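Local coordinates for protein ATP-dependent CLP protease, putative (PDB 2F6I) that probably hydrolyses proteins to small peptides as the serine protease of an ATP-dependent Clp system, this chain being the protease's catalytic domain, at residues T169-T172 and V173-E177; L89-F92 and N93-S97. All blocks are in the same frame, centred on the assembly; numbering follows the deposited sequence.

Contact 1: residues T169-T172 and V173-E177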
loop_
_atom_site.group_PDB
_atom_site.type_symbol
_atom_site.label_atom_id
_atom_site.label_comp_id
_atom_site.label_asym_id
_atom_site.label_seq_id
_atom_site.Cartn_x
_atom_site.Cartn_y
_atom_site.Cartn_z
ATOM N N THR C 169 -17.115 -38.811 -23.488
ATOM C CA THR C 169 -18.202 -38.279 -24.304
ATOM C C THR C 169 -18.310 -38.891 -25.696
ATOM O O THR C 169 -19.276 -38.629 -26.417
ATOM C CB THR C 169 -18.056 -36.753 -24.464
ATOM O OG1 THR C 169 -16.803 -36.458 -25.094
ATOM C CG2 THR C 169 -18.106 -36.068 -23.108
ATOM N N ASN C 170 -17.319 -39.695 -26.067
ATOM C CA ASN C 170 -17.287 -40.344 -27.377
ATOM C C ASN C 170 -16.928 -39.363 -28.488
ATOM O O ASN C 170 -16.912 -39.725 -29.665
ATOM C CB ASN C 170 -18.632 -41.007 -27.686
ATOM C CG ASN C 170 -18.964 -42.120 -26.713
ATOM O OD1 ASN C 170 -18.222 -43.099 -26.597
ATOM N ND2 ASN C 170 -20.083 -41.976 -26.004
ATOM N N GLN C 171 -16.653 -38.120 -28.110
ATOM C CA GLN C 171 -16.263 -37.108 -29.080
ATOM C C GLN C 171 -14.801 -37.359 -29.380
ATOM O O GLN C 171 -14.105 -37.994 -28.590
ATOM C CB GLN C 171 -16.426 -35.704 -28.500
ATOM C CG GLN C 171 -17.850 -35.333 -28.154
ATOM C CD GLN C 171 -18.760 -35.361 -29.358
ATOM O OE1 GLN C 171 -18.470 -34.741 -30.382
ATOM N NE2 GLN C 171 -19.871 -36.081 -29.247
ATOM N N THR C 172 -14.334 -36.873 -30.520
ATOM C CA THR C 172 -12.938 -37.058 -30.887
ATOM C C THR C 172 -12.095 -35.979 -30.224
ATOM O O THR C 172 -12.598 -34.891 -29.921
ATOM C CB THR C 172 -12.742 -36.959 -32.410
ATOM O OG1 THR C 172 -12.961 -35.612 -32.843
ATOM C CG2 THR C 172 -13.737 -37.840 -33.122
ATOM N N VAL C 173 -10.821 -36.282 -29.993
ATOM C CA VAL C 173 -9.920 -35.325 -29.373
ATOM C C VAL C 173 -9.878 -34.026 -30.182
ATOM O O VAL C 173 -9.726 -32.938 -29.621
ATOM C CB VAL C 173 -8.495 -35.909 -29.260
ATOM C CG1 VAL C 173 -7.569 -34.916 -28.577
ATOM C CG2 VAL C 173 -8.532 -37.211 -28.482
ATOM N N GLU C 174 -10.016 -34.141 -31.500
ATOM C CA GLU C 174 -9.996 -32.973 -32.377
ATOM C C GLU C 174 -11.176 -32.060 -32.068
ATOM O O GLU C 174 -11.013 -30.848 -31.908
ATOM C CB GLU C 174 -10.057 -33.399 -33.847
ATOM C CG GLU C 174 -8.813 -34.115 -34.347
ATOM C CD GLU C 174 -8.503 -35.368 -33.551
ATOM O OE1 GLU C 174 -9.372 -36.265 -33.481
ATOM O OE2 GLU C 174 -7.387 -35.453 -32.996
ATOM N N THR C 175 -12.365 -32.649 -31.991
ATOM C CA THR C 175 -13.573 -31.890 -31.698
ATOM C C THR C 175 -13.451 -31.204 -30.341
ATOM O O THR C 175 -13.748 -30.016 -30.211
ATOM C CB THR C 175 -14.816 -32.803 -31.687
ATOM O OG1 THR C 175 -15.007 -33.364 -32.991
ATOM C CG2 THR C 175 -16.057 -32.017 -31.290
ATOM N N ILE C 176 -13.010 -31.960 -29.338
ATOM C CA ILE C 176 -12.850 -31.434 -27.986
ATOM C C ILE C 176 -11.941 -30.212 -27.987
ATOM O O ILE C 176 -12.307 -29.153 -27.479
ATOM C CB ILE C 176 -12.230 -32.484 -27.032
ATOM C CG1 ILE C 176 -13.089 -33.753 -27.007
ATOM C CG2 ILE C 176 -12.098 -31.897 -25.630
ATOM C CD1 ILE C 176 -14.506 -33.539 -26.521
ATOM N N GLU C 177 -10.754 -30.366 -28.562
ATOM C CA GLU C 177 -9.797 -29.273 -28.612
ATOM C C GLU C 177 -10.339 -28.053 -29.352
ATOM O O GLU C 177 -10.233 -26.928 -28.862
ATOM C CB GLU C 177 -8.496 -29.751 -29.253
ATOM C CG GLU C 177 -7.464 -28.662 -29.434
ATOM C CD GLU C 177 -6.058 -29.211 -29.504
ATOM O OE1 GLU C 177 -5.863 -30.267 -30.146
ATOM O OE2 GLU C 177 -5.148 -28.582 -28.925
HETATM O O HOH W 1 -16.382 -35.404 -31.795
#
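T172 meets T175 and I176 at the N-cap of helix 173-181, the position from which the chain enters its first turn after the short loop that follows helix 151-169. The tight part lies beneath T172. Its carbonyl O accepts the amide of I176 at 3.0 Å in a nearly straight bond, 172° at the hydrogen, and the CG1 of the same isoleucine presses against this O at 3.2 Å. From there the I176 side chain crosses that of Q171 at about a right angle, bringing CD1 to 3.5 Å from Q171 CB. A branched aliphatic residue suits this buried place, since I176 also packs against Y162 and L165 of helix 151-169 and against Y194. The predicted active-site residue H134 lies about 9 Å from it, side chain to side chain.

The other side is more open and polar. T172 OG1, set between its own backbone N and carbonyl carbon (chi1 69°), reaches forward over the first turn and hydrogen-bonds T175 OG1 at 3.0 Å. Threonine fits both positions, with a short hydroxyl close to the backbone. Further out, Q171 OE1 passes 3.8 Å from the T175 CG2 methyl, and a water gathers the loop and the first turn: it donates to Q171 OE1, accepts from T172 N at 2.8 Å, and bonds T175 OG1 at 2.7 Å.

Contact 2: residues L89-F92 and N93-S97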
loop_
_atom_site.group_PDB
_atom_site.type_symbol
_atom_site.label_atom_id
_atom_site.label_comp_id
_atom_site.label_asym_id
_atom_site.label_seq_id
_atom_site.Cartn_x
_atom_site.Cartn_y
_atom_site.Cartn_z
ATOM N N LEU C 89 -9.552 -37.153 -10.283
ATOM C CA LEU C 89 -10.026 -38.140 -11.245
ATOM C C LEU C 89 -9.469 -39.520 -10.888
ATOM O O LEU C 89 -10.196 -40.515 -10.925
ATOM C CB LEU C 89 -9.594 -37.748 -12.662
ATOM C CG LEU C 89 -10.335 -38.413 -13.825
ATOM C CD1 LEU C 89 -11.802 -38.003 -13.795
ATOM C CD2 LEU C 89 -9.700 -37.998 -15.146
ATOM N N ASP C 90 -8.184 -39.576 -10.540
ATOM C CA ASP C 90 -7.558 -40.839 -10.163
ATOM C C ASP C 90 -8.281 -41.442 -8.966
ATOM O O ASP C 90 -8.624 -42.627 -8.969
ATOM C CB ASP C 90 -6.078 -40.643 -9.804
ATOM C CG ASP C 90 -5.169 -40.667 -11.019
ATOM O OD1 ASP C 90 -5.540 -41.301 -12.028
ATOM O OD2 ASP C 90 -4.074 -40.069 -10.957
ATOM N N ILE C 91 -8.505 -40.622 -7.943
ATOM C CA ILE C 91 -9.185 -41.068 -6.736
ATOM C C ILE C 91 -10.586 -41.553 -7.086
ATOM O O ILE C 91 -11.056 -42.565 -6.567
ATOM C CB ILE C 91 -9.275 -39.925 -5.694
ATOM C CG1 ILE C 91 -7.867 -39.504 -5.263
ATOM C CG2 ILE C 91 -10.076 -40.373 -4.478
ATOM C CD1 ILE C 91 -7.043 -40.632 -4.663
ATOM N N PHE C 92 -11.245 -40.820 -7.977
ATOM C CA PHE C 92 -12.589 -41.161 -8.421
ATOM C C PHE C 92 -12.655 -42.612 -8.865
ATOM O O PHE C 92 -13.511 -43.374 -8.419
ATOM C CB PHE C 92 -12.991 -40.273 -9.597
ATOM C CG PHE C 92 -14.045 -39.264 -9.268
ATOM C CD1 PHE C 92 -13.838 -38.320 -8.269
ATOM C CD2 PHE C 92 -15.242 -39.241 -9.979
ATOM C CE1 PHE C 92 -14.810 -37.362 -7.980
ATOM C CE2 PHE C 92 -16.218 -38.289 -9.701
ATOM C CZ PHE C 92 -16.000 -37.346 -8.698
ATOM N N ASN C 93 -11.736 -42.984 -9.749
ATOM C CA ASN C 93 -11.690 -44.334 -10.293
ATOM C C ASN C 93 -10.905 -45.326 -9.447
ATOM O O ASN C 93 -10.795 -46.500 -9.798
ATOM C CB ASN C 93 -11.126 -44.289 -11.711
ATOM C CG ASN C 93 -12.034 -43.549 -12.669
ATOM O OD1 ASN C 93 -13.140 -44.000 -12.969
ATOM N ND2 ASN C 93 -11.578 -42.397 -13.144
ATOM N N TYR C 94 -10.361 -44.857 -8.331
ATOM C CA TYR C 94 -9.603 -45.725 -7.442
ATOM C C TYR C 94 -10.557 -46.398 -6.453
ATOM O O TYR C 94 -10.457 -47.598 -6.194
ATOM C CB TYR C 94 -8.558 -44.915 -6.671
ATOM C CG TYR C 94 -7.718 -45.732 -5.711
ATOM C CD1 TYR C 94 -7.170 -45.146 -4.569
ATOM C CD2 TYR C 94 -7.463 -47.083 -5.944
ATOM C CE1 TYR C 94 -6.391 -45.885 -3.683
ATOM C CE2 TYR C 94 -6.683 -47.832 -5.063
ATOM C CZ TYR C 94 -6.152 -47.226 -3.936
ATOM O OH TYR C 94 -5.389 -47.960 -3.059
ATOM N N ILE C 95 -11.488 -45.618 -5.912
ATOM C CA ILE C 95 -12.446 -46.139 -4.948
ATOM C C ILE C 95 -13.446 -47.103 -5.581
ATOM O O ILE C 95 -13.708 -47.048 -6.782
ATOM C CB ILE C 95 -13.218 -44.991 -4.250
ATOM C CG1 ILE C 95 -14.040 -44.207 -5.271
ATOM C CG2 ILE C 95 -12.236 -44.062 -3.555
ATOM C CD1 ILE C 95 -14.922 -43.141 -4.657
ATOM N N LYS C 96 -13.994 -47.991 -4.760
ATOM C CA LYS C 96 -14.964 -48.977 -5.220
ATOM C C LYS C 96 -16.330 -48.351 -5.471
ATOM O O LYS C 96 -16.994 -48.674 -6.458
ATOM C CB LYS C 96 -15.091 -50.106 -4.192
ATOM C CG LYS C 96 -14.123 -51.266 -4.412
ATOM C CD LYS C 96 -12.684 -50.794 -4.553
ATOM C CE LYS C 96 -11.761 -51.938 -4.954
ATOM N NZ LYS C 96 -10.372 -51.463 -5.217
ATOM N N SER C 97 -16.741 -47.455 -4.578
ATOM C CA SER C 97 -18.031 -46.785 -4.693
ATOM C C SER C 97 -18.207 -46.109 -6.047
ATOM O O SER C 97 -17.269 -45.532 -6.598
ATOM C CB SER C 97 -18.186 -45.728 -3.598
ATOM O OG SER C 97 -18.149 -46.305 -2.310
HETATM O O HOH W 2 -16.027 -44.471 -8.493
#
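N93 folds back on L89 in the last turn of helix 82-94, and the carbonyl O of L89 meets it twice. The backbone N of N93 donates to L89 O at 3.1 Å. With CG placed beside that N (chi1 -65°), the amide also turns ND2 toward L89 O, for a weak bond of 3.2 Å and 125°. A short amide side chain suits the spot because it can curl back onto its own helix.

The next carbonyl to be shared is that of I91. I95 N reaches I91 O at 3.2 Å in the helical manner, whereas Y94 N, at 3.0 Å, comes from well above the carbonyl plane, on the same face. I91 O thus accepts from both an i+4 and an i+3 amide, as is common where a helix is running out. I95 turns CG1 between its own N and carbonyl carbon (chi1 63°), which sets CG1 3.3 Å from F92 O and lets CG2 approach CG2 of I91 at 4.4 Å. Both branched residues are buried, I91 against L60 and I95 against I71. Y94 takes another course: its CB lies 3.2 Å from D90 O, and the ring leads away. The F92 ring, by contrast, turns into the interior, against L60 and I73, while F92 O accepts from a water that also donates to S97 O. D90 OD2 accepts from N128 N of a neighbouring subunit, and the backbone O of N93 bonds T203 OG1 of that subunit. Such a helix end, running into strand 99-104, belongs to the beta-alpha-beta crossover of the ClpP/crotonase fold.

Contacts 1 and 2 stand at opposite ends of two different helices: 169-177 begins helix 173-181, while 89-97 closes helix 82-94. Their centres are 23 Å apart, the nearest atoms about 11 Å, and they share no helix or strand. Contact 2 is buried between the central parallel sheet, helix 50-66 and a neighbouring subunit, and its bonds are mostly backbone to backbone with aliphatic packing. Contact 1 is farther from the chain centre and partly exposed, so hydroxyls and an amide do much of its work above one buried isoleucine. Both also border the assembly: E177 of contact 1 makes a salt bridge to K152 of a second subunit, whereas contact 2 meets a third more extensively.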